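Long-range contacts in internalin (Listeria monocytogenes serotype 4b, PDB 4FMZ), which probably serves in bacterial adhesion to and invasion of host cells, as a leucine-rich repeat protein of the internalin family: residues Asp213-Ala218 and Leu236-Asn241; Ser225-Asn230 and Leu245-Ile250; Ser82-Leu87 and Ser104-Leu109. All coordinates share one frame; numbering follows the deposited sequence.

Contact 1 (Asp213-Ala218 and Leu236-Asn241); sequences DITPVA and LSPLAN
The convex side of the leucine-rich repeat solenoid is built of short turns, and here Pro238, in the 3-10 segment 237-239, fits against Ile214, Thr215 and Ala218 of the preceding convex loop. The proline ring meets mainly backbone: Pro238 CB lies 3.3 Å from Ile214 O, which also accepts the turn bond from Val217 N, and Pro238 CG comes to 3.6 Å from Thr215 CA. Pro238 O in turn approaches Ala218 CA at 3.3 Å. The angle of 123° at the hydrogen marks this as a strongly bent CA-H...O contact, and no conventional hydrogen bond joins the two segments.

Deeper in, the contact is aliphatic. Ile214 holds CG1 between its backbone N and carbonyl carbon (chi1 53°), the crowded position, and its terminal CD1 reaches Leu239 CD2 at 3.8 Å, the two side chains crossing at about a right angle. Leu236 CD2 touches the same Ile214 CD1 at 4.2 Å, while Val217 CG1 meets Leu239 CD2 at 3.9 Å.

The first loop is shaped by an Asx turn. Asp213 OD1 takes a 2.6 Å bond from Thr215 OG1 on its syn lone pair and a second from Thr215 N, which stands 47° above the carboxylate plane. Two donors thus grip one carboxylate oxygen of the exposed Asp213 next to the Ile214 and Thr215 backbone on which the proline rests. With no hydrogen bond between them, the segments are held by van der Waals fit and the bent CA-H...O approach.

Contact 2 (Ser225-Asn230 and Leu245-Ile250); sequences SLKIGN and LTWLEI
Leu226 and Leu248 form the close-packed side of two parallel strands, 225-227 and 247-249, whose directions differ by 11°. Three nearly straight backbone bonds pair them: Leu226 N to Trp247 O, Glu249 N to Leu226 O, Ile228 N to Glu249 O. On the buried face both leucines carry CG anti to the backbone N and lie side by side, Leu226 CD2 3.8 Å from Leu248 CD1. Ile228 and Ile250 repeat this past the strand ends, Ile228 CG2 3.6 Å from Ile250 CD1.

The opposite face is more exposed at Lys227, Trp247 and Glu249, though Ser225 on it is buried. Lys227 NZ stands over the five-membered ring of Trp247, 4.4 Å from its centroid and 27° off the normal, a cation-pi contact. Glu249 OE2 accepts from Trp247 NE1 at 2.7 Å, lying near the indole plane but met from above its carboxylate plane, and Lys227 CD runs 3.4 Å from Glu249 OE1; both may fail in Glu249's second conformer.

Beyond the strands, Asn253 ND2 donates to both Ile228 O and Ile250 O. Short parallel strands with inward leucines, then asparagines bonded to successive turns, are the hallmark of the leucine-rich repeat solenoid and its concave face.

Contact 3 (Ser82-Leu87 and Ser104-Leu109); sequences SPLSNL and SALQNL
Ser85 and Ala105 bring the backbones of two convex turns together, their CA atoms 4.5 Å apart, each segment running from a short 3-10 stretch into a type I beta turn, Leu84 to Leu87 and Leu106 to Leu109. Ser85 CA points its hydrogen at Ala105 O over 3.4 Å, almost straight at 165°. No direct hydrogen bond crosses the contact, but one water bridges the segments: it donates to Ser85 O at 2.9 Å and to Ala105 O at 2.6 Å, and accepts from Asn108 N at 2.8 Å. Three backbone groups, one from 82-87 and two from 104-109, share this water.

These turns belong to the convex side of the leucine-rich repeat solenoid, each in the loop that returns from one concave strand to the next. On the buried side Leu84 CD1 and Leu106 CD2 just touch, and both side chains also pack on Leu93 of strand 92-94.

Ala105 directs its methyl at the neighbouring main chain, CB lying 3.7 Å from Ser82 CA. In the conformer described, one of two, Ser82 OG is hydrogen-bonded to Asp80 OD1. Leu109 has CG anti to its carbonyl carbon (chi1 -48°) and sets its CD2 branch against two carbonyl oxygens of the earlier segment, 3.4 Å from Leu87 O and 3.6 Å from Leu84 O. The second of these oxygens already accepts the turn bond from Leu87 N.

Contacts 1 and 2 are neighbours in the same part of the solenoid, their centres 12 Å apart, and their segments alternate along the chain. They share one apolar interior: Leu236 CD2 of contact 1 meets Ile250 CD1 of contact 2 at 3.5 Å, and Leu239 packs on both Leu226 and Leu248. Contact 3 lies across the chain's centre, about 30 Å from contact 1 between nearest atoms, yet it joins the same kind of convex turn. Contact 2 is buried and held by direct strand-to-strand hydrogen bonds; contacts 1 and 3 are partly buried and lack such bonds. Between those two, proline packing marks contact 1 and a bridging water contact 3.

Contact 1 (Asp213-Ala218 and Leu236-Asn241)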
ATOM      1  N   ASP A 213       7.263 -17.910   8.059  1.00 28.20           N
ATOM      2  CA  ASP A 213       7.247 -17.627   9.487  1.00 27.71           C
ATOM      3  C   ASP A 213       6.771 -16.201   9.790  1.00 30.08           C
ATOM      4  O   ASP A 213       7.357 -15.235   9.299  1.00 29.27           O
ATOM      5  CB  ASP A 213       8.671 -17.854  10.036  1.00 31.16           C
ATOM      6  CG  ASP A 213       8.906 -17.674  11.528  1.00 38.93           C
ATOM      7  OD1 ASP A 213       7.924 -17.448  12.267  1.00 38.40           O
ATOM      8  OD2 ASP A 213      10.071 -17.783  11.958  1.00 45.97           O
ATOM      9  N   ILE A 214       5.736 -16.081  10.650  1.00 25.37           N
ATOM     10  CA  ILE A 214       5.198 -14.785  11.051  1.00 24.35           C
ATOM     11  C   ILE A 214       5.545 -14.429  12.520  1.00 27.20           C
ATOM     12  O   ILE A 214       4.891 -13.558  13.093  1.00 26.03           O
ATOM     13  CB  ILE A 214       3.677 -14.650  10.765  1.00 26.39           C
ATOM     14  CG1 ILE A 214       2.845 -15.814  11.368  1.00 26.91           C
ATOM     15  CG2 ILE A 214       3.436 -14.464   9.267  1.00 26.04           C
ATOM     16  CD1 ILE A 214       1.353 -15.503  11.566  1.00 34.29           C
ATOM     17  N   THR A 215       6.614 -15.037  13.095  1.00 24.41           N
ATOM     18  CA  THR A 215       7.088 -14.716  14.447  1.00 25.24           C
ATOM     19  C   THR A 215       7.258 -13.168  14.643  1.00 30.11           C
ATOM     20  O   THR A 215       6.732 -12.671  15.646  1.00 28.60           O
ATOM     21  CB  THR A 215       8.389 -15.476  14.765  1.00 34.24           C
ATOM     22  OG1 THR A 215       8.075 -16.866  14.831  1.00 39.37           O
ATOM     23  CG2 THR A 215       9.030 -15.053  16.074  1.00 31.78           C
ATOM     24  N   PRO A 216       7.872 -12.376  13.705  1.00 28.79           N
ATOM     25  CA  PRO A 216       8.018 -10.923  13.957  1.00 28.98           C
ATOM     26  C   PRO A 216       6.708 -10.159  14.175  1.00 30.72           C
ATOM     27  O   PRO A 216       6.732  -9.112  14.820  1.00 31.06           O
ATOM     28  CB  PRO A 216       8.722 -10.409  12.696  1.00 30.66           C
ATOM     29  CG  PRO A 216       8.509 -11.465  11.687  1.00 34.68           C
ATOM     30  CD  PRO A 216       8.566 -12.741  12.452  1.00 30.16           C
ATOM     31  N   VAL A 217       5.577 -10.686  13.682  1.00 26.82           N
ATOM     32  CA  VAL A 217       4.260 -10.041  13.788  1.00 26.07           C
ATOM     33  C   VAL A 217       3.812  -9.969  15.283  1.00 29.54           C
ATOM     34  O   VAL A 217       3.092  -9.035  15.642  1.00 29.68           O
ATOM     35  CB  VAL A 217       3.211 -10.729  12.862  1.00 29.08           C
ATOM     36  CG1 VAL A 217       1.843 -10.075  12.973  1.00 28.64           C
ATOM     37  CG2 VAL A 217       3.684 -10.721  11.407  1.00 28.27           C
ATOM     38  N   ALA A 218       4.299 -10.884  16.148  1.00 25.28           N
ATOM     39  CA  ALA A 218       4.008 -10.856  17.585  1.00 24.80           C
ATOM     40  C   ALA A 218       4.475  -9.526  18.228  1.00 27.54           C
ATOM     41  O   ALA A 218       3.889  -9.096  19.213  1.00 27.92           O
ATOM     42  CB  ALA A 218       4.661 -12.042  18.292  1.00 25.65           C
ATOM     43  N   LEU A 236       0.225 -20.013  13.442  1.00 23.07           N
ATOM     44  CA  LEU A 236      -0.486 -18.783  13.782  1.00 23.71           C
ATOM     45  C   LEU A 236      -0.243 -18.309  15.217  1.00 27.31           C
ATOM     46  O   LEU A 236      -0.711 -17.225  15.555  1.00 26.91           O
ATOM     47  CB  LEU A 236      -2.006 -18.957  13.575  1.00 23.64           C
ATOM     48  CG  LEU A 236      -2.522 -19.142  12.153  1.00 27.74           C
ATOM     49  CD1 LEU A 236      -4.030 -19.096  12.125  1.00 27.15           C
ATOM     50  CD2 LEU A 236      -1.966 -18.076  11.225  1.00 29.88           C
ATOM     51  N   SER A 237       0.481 -19.086  16.053  1.00 24.96           N
ATOM     52  CA  SER A 237       0.757 -18.746  17.462  1.00 25.48           C
ATOM     53  C   SER A 237       1.308 -17.295  17.633  1.00 28.54           C
ATOM     54  O   SER A 237       0.862 -16.645  18.582  1.00 26.89           O
ATOM     55  CB  SER A 237       1.655 -19.788  18.141  1.00 30.04           C
ATOM     56  OG  SER A 237       3.012 -19.752  17.725  1.00 39.87           O
ATOM     57  N   PRO A 238       2.120 -16.695  16.704  1.00 26.04           N
ATOM     58  CA  PRO A 238       2.540 -15.284  16.898  1.00 25.55           C
ATOM     59  C   PRO A 238       1.390 -14.253  16.911  1.00 27.99           C
ATOM     60  O   PRO A 238       1.609 -13.131  17.339  1.00 27.59           O
ATOM     61  CB  PRO A 238       3.463 -15.028  15.703  1.00 26.98           C
ATOM     62  CG  PRO A 238       3.981 -16.375  15.338  1.00 31.62           C
ATOM     63  CD  PRO A 238       2.775 -17.255  15.500  1.00 27.65           C
ATOM     64  N   LEU A 239       0.170 -14.628  16.472  1.00 24.45           N
ATOM     65  CA  LEU A 239      -0.985 -13.716  16.458  1.00 23.46           C
ATOM     66  C   LEU A 239      -1.774 -13.742  17.768  1.00 25.75           C
ATOM     67  O   LEU A 239      -2.631 -12.886  17.968  1.00 23.76           O
ATOM     68  CB  LEU A 239      -1.968 -14.081  15.298  1.00 23.19           C
ATOM     69  CG  LEU A 239      -1.410 -14.238  13.887  1.00 27.83           C
ATOM     70  CD1 LEU A 239      -2.518 -14.628  12.912  1.00 28.63           C
ATOM     71  CD2 LEU A 239      -0.720 -12.961  13.417  1.00 30.07           C
ATOM     72  N   ALA A 240      -1.511 -14.744  18.638  1.00 24.25           N
ATOM     73  CA  ALA A 240      -2.263 -15.032  19.860  1.00 24.66           C
ATOM     74  C   ALA A 240      -2.515 -13.851  20.804  1.00 28.05           C
ATOM     75  O   ALA A 240      -3.589 -13.814  21.416  1.00 28.24           O
ATOM     76  CB  ALA A 240      -1.614 -16.166  20.633  1.00 26.00           C
ATOM     77  N   ASN A 241      -1.582 -12.893  20.914  1.00 25.09           N
ATOM     78  CA  ASN A 241      -1.744 -11.767  21.841  1.00 25.62           C
ATOM     79  C   ASN A 241      -2.040 -10.437  21.149  1.00 29.49           C
ATOM     80  O   ASN A 241      -2.039  -9.396  21.811  1.00 29.42           O
ATOM     81  CB  ASN A 241      -0.505 -11.628  22.734  1.00 26.84           C
ATOM     82  CG  ASN A 241      -0.154 -12.888  23.482  1.00 42.66           C
ATOM     83  OD1 ASN A 241       0.993 -13.325  23.482  1.00 45.31           O
ATOM     84  ND2 ASN A 241      -1.136 -13.525  24.097  1.00 33.89           N
TER

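Contact 2 (Ser225-Asn230 and Leu245-Ile250)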
ATOM      1  N   SER A 225      -5.141  -4.641  11.323  1.00 21.17           N
ATOM      2  CA  SER A 225      -5.449  -5.405  10.116  0.50 20.10           C
ATOM      3  C   SER A 225      -4.207  -6.086   9.560  1.00 24.23           C
ATOM      4  O   SER A 225      -3.144  -5.470   9.465  1.00 24.61           O
ATOM      5  CB  SER A 225      -6.077  -4.507   9.051  0.50 21.82           C
ATOM      6  OG  SER A 225      -7.266  -3.899   9.528  0.50 25.21           O
ATOM      7  N   LEU A 226      -4.344  -7.359   9.205  1.00 20.51           N
ATOM      8  CA  LEU A 226      -3.279  -8.175   8.642  1.00 20.10           C
ATOM      9  C   LEU A 226      -3.829  -8.937   7.450  1.00 23.72           C
ATOM     10  O   LEU A 226      -4.806  -9.664   7.589  1.00 24.03           O
ATOM     11  CB  LEU A 226      -2.674  -9.142   9.704  1.00 20.10           C
ATOM     12  CG  LEU A 226      -1.604 -10.147   9.215  1.00 23.83           C
ATOM     13  CD1 LEU A 226      -0.313  -9.447   8.813  1.00 24.24           C
ATOM     14  CD2 LEU A 226      -1.270 -11.144  10.297  1.00 26.58           C
ATOM     15  N   LYS A 227      -3.220  -8.729   6.279  1.00 19.97           N
ATOM     16  CA  LYS A 227      -3.562  -9.385   5.016  1.00 19.80           C
ATOM     17  C   LYS A 227      -2.289 -10.052   4.520  1.00 23.53           C
ATOM     18  O   LYS A 227      -1.339  -9.370   4.151  1.00 22.55           O
ATOM     19  CB  LYS A 227      -4.130  -8.380   3.986  1.00 22.25           C
ATOM     20  CG  LYS A 227      -5.367  -7.604   4.454  1.00 34.63           C
ATOM     21  CD  LYS A 227      -5.888  -6.681   3.346  1.00 39.13           C
ATOM     22  CE  LYS A 227      -7.112  -5.911   3.773  1.00 50.74           C
ATOM     23  NZ  LYS A 227      -6.800  -4.806   4.725  1.00 64.22           N
ATOM     24  N   ILE A 228      -2.221 -11.383   4.601  1.00 21.18           N
ATOM     25  CA  ILE A 228      -0.993 -12.088   4.250  1.00 20.07           C
ATOM     26  C   ILE A 228      -1.337 -13.469   3.617  1.00 23.41           C
ATOM     27  O   ILE A 228      -0.654 -14.469   3.844  1.00 21.59           O
ATOM     28  CB  ILE A 228      -0.087 -12.151   5.530  1.00 23.34           C
ATOM     29  CG1 ILE A 228       1.403 -12.420   5.215  1.00 24.32           C
ATOM     30  CG2 ILE A 228      -0.663 -13.024   6.663  1.00 22.76           C
ATOM     31  CD1 ILE A 228       2.416 -11.989   6.350  1.00 29.47           C
ATOM     32  N   GLY A 229      -2.369 -13.471   2.761  1.00 20.08           N
ATOM     33  CA  GLY A 229      -2.770 -14.643   1.997  1.00 20.14           C
ATOM     34  C   GLY A 229      -1.710 -15.022   0.971  1.00 25.29           C
ATOM     35  O   GLY A 229      -0.817 -14.220   0.684  1.00 24.75           O
ATOM     36  N   ASN A 230      -1.798 -16.231   0.403  1.00 23.29           N
ATOM     37  CA  ASN A 230      -0.836 -16.757  -0.578  1.00 23.29           C
ATOM     38  C   ASN A 230       0.616 -16.626  -0.104  1.00 24.85           C
ATOM     39  O   ASN A 230       1.432 -15.896  -0.686  1.00 23.95           O
ATOM     40  CB  ASN A 230      -0.958 -16.185  -1.987  1.00 24.58           C
ATOM     41  CG  ASN A 230      -0.539 -17.283  -2.982  1.00 50.76           C
ATOM     42  OD1 ASN A 230       0.508 -17.939  -2.858  1.00 39.80           O
ATOM     43  ND2 ASN A 230      -1.349 -17.573  -3.963  1.00 45.16           N
ATOM     44  N   LEU A 245      -6.463  -6.979  16.870  1.00 24.35           N
ATOM     45  CA  LEU A 245      -6.689  -7.486  15.511  1.00 24.33           C
ATOM     46  C   LEU A 245      -8.207  -7.563  15.199  1.00 27.66           C
ATOM     47  O   LEU A 245      -8.963  -8.166  15.958  1.00 27.13           O
ATOM     48  CB  LEU A 245      -5.985  -8.852  15.355  1.00 24.33           C
ATOM     49  CG  LEU A 245      -5.556  -9.257  13.951  1.00 28.30           C
ATOM     50  CD1 LEU A 245      -4.499  -8.309  13.383  1.00 26.88           C
ATOM     51  CD2 LEU A 245      -5.001 -10.665  13.964  1.00 31.82           C
ATOM     52  N   THR A 246      -8.648  -6.875  14.127  1.00 23.52           N
ATOM     53  CA  THR A 246     -10.060  -6.765  13.716  1.00 23.02           C
ATOM     54  C   THR A 246     -10.287  -7.412  12.349  1.00 25.21           C
ATOM     55  O   THR A 246     -11.402  -7.827  12.046  1.00 23.97           O
ATOM     56  CB  THR A 246     -10.436  -5.247  13.685  1.00 30.24           C
ATOM     57  OG1 THR A 246     -10.039  -4.646  14.918  1.00 33.54           O
ATOM     58  CG2 THR A 246     -11.901  -4.945  13.413  1.00 31.06           C
ATOM     59  N   TRP A 247      -9.269  -7.393  11.487  1.00 23.27           N
ATOM     60  CA  TRP A 247      -9.359  -7.880  10.107  1.00 23.22           C
ATOM     61  C   TRP A 247      -8.177  -8.794   9.850  1.00 25.67           C
ATOM     62  O   TRP A 247      -7.019  -8.359   9.935  1.00 24.78           O
ATOM     63  CB  TRP A 247      -9.368  -6.670   9.133  1.00 22.41           C
ATOM     64  CG  TRP A 247      -9.700  -6.991   7.711  1.00 23.51           C
ATOM     65  CD1 TRP A 247      -8.901  -7.625   6.803  1.00 26.36           C
ATOM     66  CD2 TRP A 247     -10.889  -6.607   7.002  1.00 23.57           C
ATOM     67  NE1 TRP A 247      -9.550  -7.724   5.591  1.00 25.75           N
ATOM     68  CE2 TRP A 247     -10.769  -7.097   5.683  1.00 26.99           C
ATOM     69  CE3 TRP A 247     -12.065  -5.923   7.365  1.00 25.70           C
ATOM     70  CZ2 TRP A 247     -11.755  -6.877   4.708  1.00 26.18           C
ATOM     71  CZ3 TRP A 247     -13.050  -5.720   6.400  1.00 27.21           C
ATOM     72  CH2 TRP A 247     -12.902  -6.221   5.099  1.00 27.22           C
ATOM     73  N   LEU A 248      -8.449 -10.066   9.596  1.00 20.46           N
ATOM     74  CA  LEU A 248      -7.369 -11.019   9.384  1.00 19.80           C
ATOM     75  C   LEU A 248      -7.624 -11.858   8.131  1.00 23.61           C
ATOM     76  O   LEU A 248      -8.584 -12.614   8.092  1.00 23.11           O
ATOM     77  CB  LEU A 248      -7.177 -11.924  10.642  1.00 19.92           C
ATOM     78  CG  LEU A 248      -6.173 -13.098  10.547  1.00 23.30           C
ATOM     79  CD1 LEU A 248      -4.766 -12.605  10.189  1.00 22.96           C
ATOM     80  CD2 LEU A 248      -6.101 -13.862  11.870  1.00 24.35           C
ATOM     81  N   GLU A 249      -6.744 -11.713   7.125  1.00 20.25           N
ATOM     82  CA  GLU A 249      -6.794 -12.462   5.861  0.50 19.84           C
ATOM     83  C   GLU A 249      -5.534 -13.275   5.750  1.00 23.71           C
ATOM     84  O   GLU A 249      -4.444 -12.701   5.673  1.00 23.22           O
ATOM     85  CB  GLU A 249      -6.931 -11.534   4.638  0.50 21.31           C
ATOM     86  CG  GLU A 249      -8.226 -10.754   4.544  0.50 28.14           C
ATOM     87  CD  GLU A 249      -8.315  -9.778   3.383  0.50 44.49           C
ATOM     88  OE1 GLU A 249      -7.357  -9.684   2.579  0.50 27.90           O
ATOM     89  OE2 GLU A 249      -9.360  -9.098   3.283  0.50 39.71           O
ATOM     90  N   ILE A 250      -5.661 -14.588   5.801  1.00 20.09           N
ATOM     91  CA  ILE A 250      -4.507 -15.472   5.749  1.00 19.94           C
ATOM     92  C   ILE A 250      -4.907 -16.755   4.983  1.00 23.64           C
ATOM     93  O   ILE A 250      -4.449 -17.858   5.285  1.00 23.41           O
ATOM     94  CB  ILE A 250      -3.961 -15.690   7.200  1.00 22.83           C
ATOM     95  CG1 ILE A 250      -2.527 -16.254   7.231  1.00 23.94           C
ATOM     96  CG2 ILE A 250      -4.951 -16.367   8.160  1.00 23.05           C
ATOM     97  CD1 ILE A 250      -1.700 -15.920   8.468  1.00 29.49           C
TER

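Contact 3 (Ser82-Leu87 and Ser104-Leu109)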
ATOM      1  N   SER A  82      14.657  15.815 -14.757  1.00 27.80           N
ATOM      2  CA  SER A  82      15.752  16.735 -14.420  0.50 28.34           C
ATOM      3  C   SER A  82      15.252  18.188 -14.172  1.00 31.15           C
ATOM      4  O   SER A  82      15.770  18.813 -13.258  1.00 30.90           O
ATOM      5  CB  SER A  82      16.855  16.722 -15.478  0.50 32.40           C
ATOM      6  OG  SER A  82      16.360  16.961 -16.784  0.50 40.55           O
ATOM      7  N   PRO A  83      14.208  18.751 -14.873  1.00 27.34           N
ATOM      8  CA  PRO A  83      13.779  20.135 -14.540  1.00 27.34           C
ATOM      9  C   PRO A  83      13.245  20.311 -13.102  1.00 31.03           C
ATOM     10  O   PRO A  83      13.085  21.451 -12.671  1.00 28.51           O
ATOM     11  CB  PRO A  83      12.671  20.422 -15.568  1.00 27.89           C
ATOM     12  CG  PRO A  83      12.959  19.500 -16.686  1.00 31.23           C
ATOM     13  CD  PRO A  83      13.417  18.246 -16.014  1.00 27.04           C
ATOM     14  N   LEU A  84      12.994  19.205 -12.350  1.00 28.26           N
ATOM     15  CA  LEU A  84      12.535  19.300 -10.957  1.00 28.39           C
ATOM     16  C   LEU A  84      13.682  19.531  -9.970  1.00 31.39           C
ATOM     17  O   LEU A  84      13.416  19.872  -8.815  1.00 30.89           O
ATOM     18  CB  LEU A  84      11.804  18.003 -10.510  1.00 28.43           C
ATOM     19  CG  LEU A  84      10.450  17.669 -11.120  1.00 32.05           C
ATOM     20  CD1 LEU A  84       9.861  16.423 -10.484  1.00 30.93           C
ATOM     21  CD2 LEU A  84       9.479  18.821 -10.987  1.00 35.08           C
ATOM     22  N   SER A  85      14.943  19.292 -10.406  1.00 28.47           N
ATOM     23  CA  SER A  85      16.149  19.242  -9.563  1.00 29.68           C
ATOM     24  C   SER A  85      16.347  20.412  -8.579  1.00 35.23           C
ATOM     25  O   SER A  85      16.891  20.172  -7.504  1.00 34.88           O
ATOM     26  CB  SER A  85      17.411  19.065 -10.399  1.00 33.70           C
ATOM     27  OG  SER A  85      17.732  20.240 -11.125  1.00 44.51           O
ATOM     28  N   ASN A  86      15.917  21.633  -8.910  1.00 32.39           N
ATOM     29  CA  ASN A  86      16.101  22.770  -8.001  1.00 32.61           C
ATOM     30  C   ASN A  86      14.778  23.233  -7.351  1.00 34.79           C
ATOM     31  O   ASN A  86      14.757  24.264  -6.680  1.00 34.75           O
ATOM     32  CB  ASN A  86      16.777  23.928  -8.737  1.00 35.19           C
ATOM     33  CG  ASN A  86      18.278  23.848  -8.724  1.00 68.19           C
ATOM     34  OD1 ASN A  86      18.889  23.017  -9.404  1.00 61.19           O
ATOM     35  ND2 ASN A  86      18.907  24.724  -7.953  1.00 67.16           N
ATOM     36  N   LEU A  87      13.696  22.453  -7.479  1.00 29.09           N
ATOM     37  CA  LEU A  87      12.423  22.851  -6.860  1.00 28.39           C
ATOM     38  C   LEU A  87      12.405  22.350  -5.409  1.00 31.61           C
ATOM     39  O   LEU A  87      11.584  21.521  -5.013  1.00 29.79           O
ATOM     40  CB  LEU A  87      11.223  22.349  -7.692  1.00 27.42           C
ATOM     41  CG  LEU A  87      11.144  22.932  -9.118  1.00 31.32           C
ATOM     42  CD1 LEU A  87       9.919  22.417  -9.865  1.00 30.31           C
ATOM     43  CD2 LEU A  87      11.161  24.476  -9.096  1.00 32.11           C
ATOM     44  N   SER A 104      17.460  10.657 -10.172  1.00 29.45           N
ATOM     45  CA  SER A 104      18.592  11.484  -9.705  1.00 30.62           C
ATOM     46  C   SER A 104      18.155  12.891  -9.307  1.00 32.96           C
ATOM     47  O   SER A 104      18.621  13.412  -8.302  1.00 31.78           O
ATOM     48  CB  SER A 104      19.673  11.593 -10.782  1.00 34.32           C
ATOM     49  OG  SER A 104      20.306  10.345 -11.016  1.00 42.10           O
ATOM     50  N   ALA A 105      17.224  13.477 -10.073  1.00 30.60           N
ATOM     51  CA  ALA A 105      16.716  14.838  -9.875  1.00 30.62           C
ATOM     52  C   ALA A 105      16.000  15.052  -8.535  1.00 34.06           C
ATOM     53  O   ALA A 105      15.798  16.198  -8.151  1.00 35.37           O
ATOM     54  CB  ALA A 105      15.777  15.193 -11.004  1.00 31.07           C
ATOM     55  N   LEU A 106      15.642  13.978  -7.809  1.00 28.92           N
ATOM     56  CA  LEU A 106      14.963  14.146  -6.524  1.00 27.62           C
ATOM     57  C   LEU A 106      15.940  14.297  -5.352  1.00 32.03           C
ATOM     58  O   LEU A 106      15.501  14.608  -4.234  1.00 30.12           O
ATOM     59  CB  LEU A 106      14.044  12.946  -6.252  1.00 27.01           C
ATOM     60  CG  LEU A 106      13.018  12.582  -7.335  1.00 30.24           C
ATOM     61  CD1 LEU A 106      12.155  11.413  -6.891  1.00 29.39           C
ATOM     62  CD2 LEU A 106      12.145  13.776  -7.697  1.00 31.23           C
ATOM     63  N   GLN A 107      17.247  14.071  -5.593  1.00 30.63           N
ATOM     64  CA  GLN A 107      18.263  14.026  -4.536  1.00 30.98           C
ATOM     65  C   GLN A 107      18.333  15.277  -3.637  1.00 36.18           C
ATOM     66  O   GLN A 107      18.569  15.100  -2.452  1.00 35.71           O
ATOM     67  CB  GLN A 107      19.656  13.672  -5.078  1.00 33.08           C
ATOM     68  CG  GLN A 107      20.337  14.713  -5.962  1.00 49.54           C
ATOM     69  CD  GLN A 107      21.285  14.102  -6.974  1.00 67.19           C
ATOM     70  OE1 GLN A 107      21.945  13.091  -6.732  1.00 60.39           O
ATOM     71  NE2 GLN A 107      21.381  14.713  -8.142  1.00 64.86           N
ATOM     72  N   ASN A 108      18.099  16.498  -4.150  1.00 33.77           N
ATOM     73  CA  ASN A 108      18.183  17.704  -3.307  1.00 34.04           C
ATOM     74  C   ASN A 108      16.806  18.138  -2.758  1.00 36.44           C
ATOM     75  O   ASN A 108      16.715  19.152  -2.058  1.00 36.18           O
ATOM     76  CB  ASN A 108      18.823  18.867  -4.078  1.00 39.91           C
ATOM     77  CG  ASN A 108      20.235  18.625  -4.571  1.00 74.40           C
ATOM     78  OD1 ASN A 108      20.968  17.769  -4.064  1.00 69.59           O
ATOM     79  ND2 ASN A 108      20.657  19.391  -5.570  1.00 72.32           N
ATOM     80  N   LEU A 109      15.734  17.370  -3.055  1.00 30.97           N
ATOM     81  CA  LEU A 109      14.384  17.758  -2.618  1.00 29.20           C
ATOM     82  C   LEU A 109      14.126  17.235  -1.194  1.00 32.36           C
ATOM     83  O   LEU A 109      13.168  16.502  -0.944  1.00 29.50           O
ATOM     84  CB  LEU A 109      13.317  17.281  -3.628  1.00 28.22           C
ATOM     85  CG  LEU A 109      13.565  17.566  -5.125  1.00 32.01           C
ATOM     86  CD1 LEU A 109      12.350  17.184  -5.959  1.00 31.14           C
ATOM     87  CD2 LEU A 109      13.904  19.038  -5.374  1.00 35.52           C
TER
HETATM   88  O   HOH W   1      17.578  17.517  -6.705  1.00 23.84           O